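Local atomic coordinates of Tlr1789 protein (Thermosynechococcus elongatus, PDB entry 2X8X), a protein that probably takes part, as a member of the Omp85 family, in inserting beta-barrel proteins into the outer membrane, its N-terminal region here folding as three POTRA domains. Residues I27-G32 with Q41-A46; Y159-K164 with T169-R174; A214-Q219 with R223-L228. All coordinates share one frame; numbering follows the deposited sequence.

Contact 1 (I27-G32 with Q41-A46)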
# COMPACT_ATOMS: atom_id res chain seq x y z
N ILE A 27 -20.00 20.59 4.75
CA ILE A 27 -21.36 20.19 5.18
C ILE A 27 -22.39 21.08 4.51
O ILE A 27 -22.06 22.18 4.03
CB ILE A 27 -21.53 20.26 6.73
CG1 ILE A 27 -21.50 21.72 7.18
CG2 ILE A 27 -20.51 19.26 7.42
CD1 ILE A 27 -21.36 22.00 8.70
N SER A 28 -23.64 20.63 4.44
CA SER A 28 -24.64 21.50 3.87
C SER A 28 -25.51 22.10 4.96
O SER A 28 -26.23 23.04 4.70
CB SER A 28 -25.48 20.75 2.82
OG SER A 28 -26.10 19.61 3.44
N THR A 29 -25.47 21.54 6.17
CA THR A 29 -26.32 22.02 7.26
C THR A 29 -25.77 23.35 7.80
O THR A 29 -24.58 23.46 8.20
CB THR A 29 -26.53 20.95 8.38
OG1 THR A 29 -26.98 19.70 7.79
CG2 THR A 29 -27.58 21.45 9.36
N ARG A 30 -26.64 24.36 7.75
CA ARG A 30 -26.39 25.73 8.19
C ARG A 30 -27.46 26.15 9.23
O ARG A 30 -28.52 25.55 9.28
CB ARG A 30 -26.50 26.74 7.01
CG ARG A 30 -25.69 26.42 5.70
CD ARG A 30 -24.19 26.66 5.88
NE ARG A 30 -23.38 26.04 4.81
CZ ARG A 30 -22.18 25.47 4.98
NH1 ARG A 30 -21.60 25.41 6.20
NH2 ARG A 30 -21.54 24.93 3.91
N PRO A 31 -27.15 27.18 10.04
CA PRO A 31 -28.18 27.86 10.84
C PRO A 31 -29.19 28.43 9.86
O PRO A 31 -28.81 29.07 8.87
CB PRO A 31 -27.41 29.01 11.53
CG PRO A 31 -25.92 28.66 11.37
CD PRO A 31 -25.85 27.91 10.08
N GLY A 32 -30.47 28.15 10.11
CA GLY A 32 -31.56 28.64 9.26
C GLY A 32 -32.05 27.63 8.24
O GLY A 32 -33.05 27.89 7.54
N GLN A 41 -26.51 12.54 8.32
CA GLN A 41 -25.70 11.36 7.95
C GLN A 41 -24.81 11.64 6.70
O GLN A 41 -23.63 11.41 6.76
CB GLN A 41 -26.61 10.08 7.79
CG GLN A 41 -25.85 8.77 7.46
CD GLN A 41 -24.68 8.48 8.44
OE1 GLN A 41 -24.83 8.61 9.66
NE2 GLN A 41 -23.50 8.09 7.89
N GLN A 42 -25.37 12.18 5.61
CA GLN A 42 -24.57 12.62 4.46
C GLN A 42 -23.54 13.65 4.80
O GLN A 42 -22.44 13.57 4.25
CB GLN A 42 -25.43 13.18 3.31
CG GLN A 42 -26.42 12.17 2.70
CD GLN A 42 -27.73 12.81 2.02
OE1 GLN A 42 -27.91 14.04 1.94
NE2 GLN A 42 -28.61 11.93 1.53
N ASP A 43 -23.85 14.62 5.68
CA ASP A 43 -22.81 15.58 6.19
C ASP A 43 -21.63 14.89 6.91
O ASP A 43 -20.47 15.28 6.72
CB ASP A 43 -23.38 16.70 7.10
CG ASP A 43 -24.24 17.75 6.34
OD1 ASP A 43 -24.08 17.97 5.08
OD2 ASP A 43 -25.08 18.38 7.01
N THR A 44 -21.92 13.90 7.75
CA THR A 44 -20.82 13.19 8.41
C THR A 44 -20.01 12.36 7.37
O THR A 44 -18.78 12.26 7.47
CB THR A 44 -21.24 12.22 9.59
OG1 THR A 44 -21.86 11.03 9.07
CG2 THR A 44 -22.11 12.90 10.65
N ASN A 45 -20.71 11.79 6.39
CA ASN A 45 -19.99 11.13 5.26
C ASN A 45 -19.05 12.10 4.54
O ASN A 45 -17.91 11.79 4.27
CB ASN A 45 -20.93 10.62 4.20
CG ASN A 45 -21.81 9.52 4.66
OD1 ASN A 45 -22.81 9.22 3.99
ND2 ASN A 45 -21.47 8.88 5.75
N ALA A 46 -19.54 13.29 4.19
CA ALA A 46 -18.68 14.31 3.51
C ALA A 46 -17.49 14.75 4.31
O ALA A 46 -16.41 14.96 3.75
CB ALA A 46 -19.53 15.56 3.10

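Contact 2 (Y159-K164 with T169-R174)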
# COMPACT_ATOMS: atom_id res chain seq x y z
N TYR A 159 15.50 -25.71 -9.78
CA TYR A 159 15.50 -26.17 -11.17
C TYR A 159 14.59 -27.38 -11.37
O TYR A 159 14.68 -28.35 -10.63
CB TYR A 159 16.92 -26.54 -11.70
CG TYR A 159 17.98 -25.53 -11.39
CD1 TYR A 159 17.72 -24.15 -11.44
CD2 TYR A 159 19.27 -25.96 -11.00
CE1 TYR A 159 18.69 -23.22 -11.08
CE2 TYR A 159 20.25 -25.05 -10.67
CZ TYR A 159 19.96 -23.68 -10.71
OH TYR A 159 20.94 -22.78 -10.39
N ARG A 160 13.70 -27.35 -12.36
CA ARG A 160 12.94 -28.56 -12.66
C ARG A 160 13.20 -28.95 -14.13
O ARG A 160 12.92 -28.15 -15.07
CB ARG A 160 11.44 -28.30 -12.41
CG ARG A 160 11.10 -27.93 -10.99
CD ARG A 160 9.60 -27.75 -10.86
NE ARG A 160 9.37 -27.46 -9.44
CZ ARG A 160 8.32 -26.82 -8.96
NH1 ARG A 160 7.36 -26.40 -9.77
NH2 ARG A 160 8.24 -26.57 -7.67
N PHE A 161 13.81 -30.10 -14.34
CA PHE A 161 14.09 -30.57 -15.69
C PHE A 161 12.93 -31.34 -16.30
O PHE A 161 12.31 -32.17 -15.65
CB PHE A 161 15.43 -31.31 -15.71
CG PHE A 161 16.61 -30.41 -15.31
CD1 PHE A 161 16.89 -30.16 -13.97
CD2 PHE A 161 17.39 -29.78 -16.29
CE1 PHE A 161 17.97 -29.30 -13.57
CE2 PHE A 161 18.48 -28.93 -15.92
CZ PHE A 161 18.75 -28.68 -14.57
N LEU A 162 12.60 -31.06 -17.57
CA LEU A 162 11.38 -31.60 -18.16
C LEU A 162 11.67 -32.09 -19.53
O LEU A 162 12.49 -31.46 -20.22
CB LEU A 162 10.29 -30.52 -18.26
CG LEU A 162 9.95 -29.66 -17.05
CD1 LEU A 162 8.98 -28.54 -17.47
CD2 LEU A 162 9.41 -30.43 -15.81
N ASN A 163 11.04 -33.20 -19.96
CA ASN A 163 11.25 -33.74 -21.32
C ASN A 163 10.39 -32.92 -22.27
O ASN A 163 9.71 -31.99 -21.83
CB ASN A 163 10.88 -35.23 -21.42
CG ASN A 163 9.41 -35.52 -21.03
OD1 ASN A 163 8.53 -34.62 -20.98
ND2 ASN A 163 9.14 -36.79 -20.73
N LYS A 164 10.38 -33.27 -23.56
CA LYS A 164 9.47 -32.55 -24.50
C LYS A 164 7.98 -32.47 -24.04
O LYS A 164 7.38 -31.37 -24.05
CB LYS A 164 9.56 -33.08 -25.96
CG LYS A 164 9.09 -32.02 -27.04
CD LYS A 164 7.82 -31.22 -26.57
CE LYS A 164 7.41 -30.00 -27.42
NZ LYS A 164 6.84 -30.42 -28.74
N THR A 169 12.17 -35.19 -16.06
CA THR A 169 13.18 -36.03 -16.76
C THR A 169 14.53 -35.91 -16.07
O THR A 169 14.72 -34.98 -15.31
CB THR A 169 13.25 -35.71 -18.26
OG1 THR A 169 13.82 -36.82 -18.94
CG2 THR A 169 14.11 -34.50 -18.53
N LYS A 170 15.42 -36.88 -16.26
CA LYS A 170 16.72 -36.86 -15.55
C LYS A 170 17.52 -35.65 -16.03
O LYS A 170 17.63 -35.39 -17.23
CB LYS A 170 17.56 -38.15 -15.70
CG LYS A 170 19.02 -38.12 -14.99
CD LYS A 170 19.82 -39.51 -15.08
CE LYS A 170 19.10 -40.61 -14.25
NZ LYS A 170 19.63 -42.08 -14.21
N GLN A 171 18.02 -34.90 -15.06
CA GLN A 171 18.96 -33.76 -15.27
C GLN A 171 20.30 -34.23 -15.85
O GLN A 171 20.86 -35.19 -15.32
CB GLN A 171 19.22 -33.15 -13.90
CG GLN A 171 20.40 -32.21 -13.81
CD GLN A 171 20.32 -31.35 -12.53
OE1 GLN A 171 21.17 -30.47 -12.29
NE2 GLN A 171 19.28 -31.57 -11.73
N ARG A 172 20.80 -33.58 -16.89
CA ARG A 172 22.18 -33.86 -17.40
C ARG A 172 23.22 -32.79 -16.97
O ARG A 172 24.30 -33.16 -16.47
CB ARG A 172 22.22 -34.17 -18.93
CG ARG A 172 21.26 -35.35 -19.37
CD ARG A 172 21.40 -35.93 -20.85
NE ARG A 172 21.47 -34.88 -21.87
CZ ARG A 172 20.43 -34.19 -22.37
NH1 ARG A 172 19.16 -34.42 -22.00
NH2 ARG A 172 20.67 -33.24 -23.25
N THR A 173 22.89 -31.51 -17.14
CA THR A 173 23.85 -30.43 -16.82
C THR A 173 24.02 -30.27 -15.27
O THR A 173 23.05 -30.39 -14.52
CB THR A 173 23.41 -29.05 -17.44
OG1 THR A 173 24.39 -28.04 -17.13
CG2 THR A 173 22.09 -28.59 -16.81
N ARG A 174 25.21 -29.96 -14.80
CA ARG A 174 25.41 -29.70 -13.36
C ARG A 174 24.82 -28.38 -12.92
O ARG A 174 24.78 -27.42 -13.69
CB ARG A 174 26.90 -29.75 -13.02
CG ARG A 174 27.63 -30.90 -13.74
CD ARG A 174 27.47 -32.19 -13.01
NE ARG A 174 28.76 -32.57 -12.45
CZ ARG A 174 29.23 -32.16 -11.27
NH1 ARG A 174 28.52 -31.36 -10.47
NH2 ARG A 174 30.43 -32.57 -10.87
O HOH W 1 11.34 -38.12 -19.88

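Contact 3 (A214-Q219 with R223-L228). Unlike the reference sequence in segment 223-228: Arg223 (reference Lys).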
# COMPACT_ATOMS: atom_id res chain seq x y z
N ALA A 214 8.82 -19.59 -13.32
CA ALA A 214 7.52 -19.57 -12.64
C ALA A 214 7.80 -19.21 -11.19
O ALA A 214 8.88 -19.56 -10.69
CB ALA A 214 6.86 -20.91 -12.75
N LEU A 215 6.85 -18.59 -10.49
CA LEU A 215 6.99 -18.22 -9.07
C LEU A 215 6.05 -18.99 -8.19
O LEU A 215 4.89 -19.14 -8.52
CB LEU A 215 6.75 -16.71 -8.91
CG LEU A 215 7.67 -15.81 -9.76
CD1 LEU A 215 7.28 -14.32 -9.70
CD2 LEU A 215 9.12 -15.97 -9.34
N GLU A 216 6.52 -19.51 -7.06
CA GLU A 216 5.61 -20.06 -6.06
C GLU A 216 5.84 -19.35 -4.72
O GLU A 216 6.97 -18.90 -4.44
CB GLU A 216 5.85 -21.57 -5.95
CG GLU A 216 5.50 -22.23 -7.32
CD GLU A 216 5.59 -23.76 -7.37
OE1 GLU A 216 6.25 -24.42 -6.51
OE2 GLU A 216 4.99 -24.31 -8.32
N PRO A 217 4.80 -19.28 -3.87
CA PRO A 217 4.99 -18.54 -2.59
C PRO A 217 6.02 -19.27 -1.71
O PRO A 217 5.96 -20.51 -1.62
CB PRO A 217 3.58 -18.57 -1.93
CG PRO A 217 2.65 -19.34 -2.89
CD PRO A 217 3.52 -20.02 -3.94
N GLY A 218 6.97 -18.56 -1.11
CA GLY A 218 7.88 -19.21 -0.13
C GLY A 218 7.19 -19.79 1.14
O GLY A 218 5.96 -19.75 1.35
N GLN A 219 8.03 -20.33 2.01
CA GLN A 219 7.61 -20.63 3.40
C GLN A 219 7.08 -19.41 4.19
O GLN A 219 5.98 -19.45 4.81
CB GLN A 219 8.81 -21.24 4.09
CG GLN A 219 9.13 -22.54 3.41
CD GLN A 219 8.02 -23.60 3.68
OE1 GLN A 219 7.23 -23.49 4.65
NE2 GLN A 219 8.00 -24.64 2.85
N ARG A 223 7.43 -14.04 0.51
CA ARG A 223 8.64 -14.29 -0.28
C ARG A 223 8.39 -15.28 -1.42
O ARG A 223 7.29 -15.88 -1.50
CB ARG A 223 9.73 -14.77 0.63
CG ARG A 223 10.02 -13.70 1.67
CD ARG A 223 11.24 -14.04 2.45
NE ARG A 223 11.79 -12.80 2.97
CZ ARG A 223 12.86 -12.70 3.77
NH1 ARG A 223 13.51 -13.79 4.17
NH2 ARG A 223 13.26 -11.50 4.15
N VAL A 224 9.39 -15.48 -2.31
CA VAL A 224 9.15 -16.42 -3.44
C VAL A 224 10.18 -17.50 -3.61
O VAL A 224 11.37 -17.32 -3.30
CB VAL A 224 9.00 -15.71 -4.84
CG1 VAL A 224 7.63 -15.11 -4.95
CG2 VAL A 224 10.05 -14.71 -4.98
N ASN A 225 9.67 -18.61 -4.12
CA ASN A 225 10.45 -19.71 -4.65
C ASN A 225 10.51 -19.52 -6.19
O ASN A 225 9.48 -19.58 -6.90
CB ASN A 225 9.85 -21.07 -4.16
CG ASN A 225 10.63 -22.35 -4.70
OD1 ASN A 225 11.77 -22.24 -5.24
ND2 ASN A 225 10.00 -23.56 -4.54
N LEU A 226 11.70 -19.19 -6.71
CA LEU A 226 11.83 -19.00 -8.17
C LEU A 226 12.05 -20.38 -8.87
O LEU A 226 13.07 -21.08 -8.59
CB LEU A 226 12.95 -18.02 -8.56
CG LEU A 226 13.06 -17.94 -10.09
CD1 LEU A 226 12.19 -16.82 -10.50
CD2 LEU A 226 14.44 -17.71 -10.64
N ILE A 227 11.16 -20.73 -9.79
CA ILE A 227 11.24 -22.06 -10.42
C ILE A 227 11.72 -21.80 -11.82
O ILE A 227 11.16 -20.93 -12.51
CB ILE A 227 9.85 -22.75 -10.57
CG1 ILE A 227 8.99 -22.71 -9.28
CG2 ILE A 227 10.00 -24.16 -11.13
CD1 ILE A 227 9.59 -23.29 -8.08
N LEU A 228 12.76 -22.52 -12.24
CA LEU A 228 13.18 -22.55 -13.65
C LEU A 228 12.75 -23.91 -14.22
O LEU A 228 13.21 -24.95 -13.75
CB LEU A 228 14.68 -22.38 -13.77
CG LEU A 228 15.39 -21.09 -13.36
CD1 LEU A 228 16.82 -21.11 -13.92
CD2 LEU A 228 14.57 -19.86 -13.83
O HOH W 2 7.10 -24.11 -4.10

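Contact 1 (I27-G32 with Q41-A46)
Asp43 reaches out from helix 37-48 and lays its carboxylate against Ser28 and Thr29, in the loop that follows helix 17-26. Each oxygen has its own residue to meet. OD1 takes the backbone amide of Ser28, with Ser28 N to Asp43 OD1 at 2.8 Å and a nearly straight N-H...O angle of 168°, although the donor arrives from above the carboxylate plane. Ser28 OG bonds the same oxygen at 3.1 Å, meeting the syn lone pair of Asp43 OD1. OD2 turns to Thr29: the bond from Thr29 N to Asp43 OD2 is longer at 3.3 Å and more bent, while Thr29 OG1 is modelled 2.4 Å from Asp43 OD2, a distance too short to be taken literally.

The two hydroxyls get there by different rotations. Ser28 OG lies between its own N and carbonyl carbon (chi1 58°), whereas Thr29 OG1 is anti to the carbonyl carbon, which places it beside its own amide, facing OD2. Ile27 crosses the aspartate stem at about a right angle, with Ile27 CB 3.7 Å from Asp43 CG and its CG2 branch near Asp43 CB.

Farther out, Phe71 of strand 66-75 touches both Ile27 and Asp43, and Ile47 packs on Ile27. Thr29 rests on Leu40 and on Ile7 of strand 5-13.

Ile27 is the first residue to leave helical geometry after helix 17-26, and the next two residues supply the donors. The two bonds from Ser28, supported by the longer one from Thr29 N, would probably stabilise the charged form of this buried carboxylate, tying the exit of one helix to the flank of the next.

Contact 2 (Y159-K164 with T169-R174)
The Phe161 ring and the side chain of Gln171 lie one over the other. Gln171 CG is anti to its backbone N (chi1 165°) and the chain runs on extended, which carries it across one face of the ring. Gln171 CG stands 4.0 Å from the Phe161 ring centroid, 18° off the normal, in a CH-pi contact, and the amide continues the stack with its plane 29° from that of the ring. Thr173 comes from another direction: its methyl CG2 reaches Phe161 CE2 obliquely at 3.7 Å. Ile178 of helix 175-179 also touches the ring.

Thr169 N bonds Phe161 O at 3.1 Å. The methyl of Thr169 lies against the backbone at Leu162 and Asn163, Thr169 CG2 3.6 Å from Asn163 N, while its OG1 is hydrogen-bonded to a water that accepts from Asn163 ND2. Asn163 OD1 is engaged by the backbone N of Glu167.

The loop between strand 154-161 and helix 175-179 thus packs against the edge strand of the last POTRA-type domain. Between the two segments apolar and CH-pi packing outweighs one direct hydrogen bond and one water bridge; Glu232 adds bonds to Arg172 N and Thr173 N.

Contact 3 (A214-Q219 with R223-L228)
Glu216 and Ile227 stand on the same face of an antiparallel strand pair and lean over one another diagonally. The glutamate chain, extended beyond CG, runs along the isoleucine: Glu216 CG lies 4.0 Å from Ile227 CG1, and the carboxylate end comes near Ile227 CD1. Ala214 shares this face, its CB 4.1 Å from Ile227 CB. Asn225, directly across from Glu216, holds its CG anti to the backbone N (chi1 180°). Their polar ends do not bond directly; a water donates to Glu216 OE1 and accepts from Asn225 ND2. Asn225 also has a partner on strand 154-161, its OD1 forming a hydrogen bond with Thr158 OG1.

On the opposite face Leu215 and Leu226 slant across each other and meet through their methyls, Leu215 CD2 and Leu226 CD1 being tightly packed at 3.4 Å. Val224 is a neighbour, its CG1 branch approaching Leu215 CB, and Leu190 packs on Leu215 from a loop.

Backbone bonds fix this alternation. Ala214 with Ile227 and Glu216 with Asn225 are hydrogen-bonded pairs, the bond from Asn225 N to Glu216 O measuring 2.7 Å. Leu215 with Leu226 is a non-hydrogen-bonded pair. Past Pro217, Gly218 N donates to Arg223 O at 2.7 Å, just before the chain turns.

The axes of the short segments 214-217 and 224-228 run 152° apart. They belong to the beta hairpin of strands 208-217 and 224-232, which together with strand 154-161, running parallel to 224-232, forms the three-stranded mixed sheet of a POTRA domain.

In the fold
Contacts 2 and 3 lie in the last POTRA-type domain and contact 1 in the first, on the opposite side of the chain's centre. The centre of contact 1 is 69 Å from that of contact 2 and 52 Å from that of contact 3, with no direct touch; the nearest atoms are about 48 Å and 36 Å away. Contacts 2 and 3, with centres 18 Å apart, meet through neighbouring strands 154-161 and 224-232: Arg160 N lies 2.8 Å from Leu228 O, a probable hydrogen bond. Arg160 NH2 also reaches Glu216 OE1 at 3.2 Å in a salt bridge that spans the central strand, linking the loop-bearing edge strand with the hairpin.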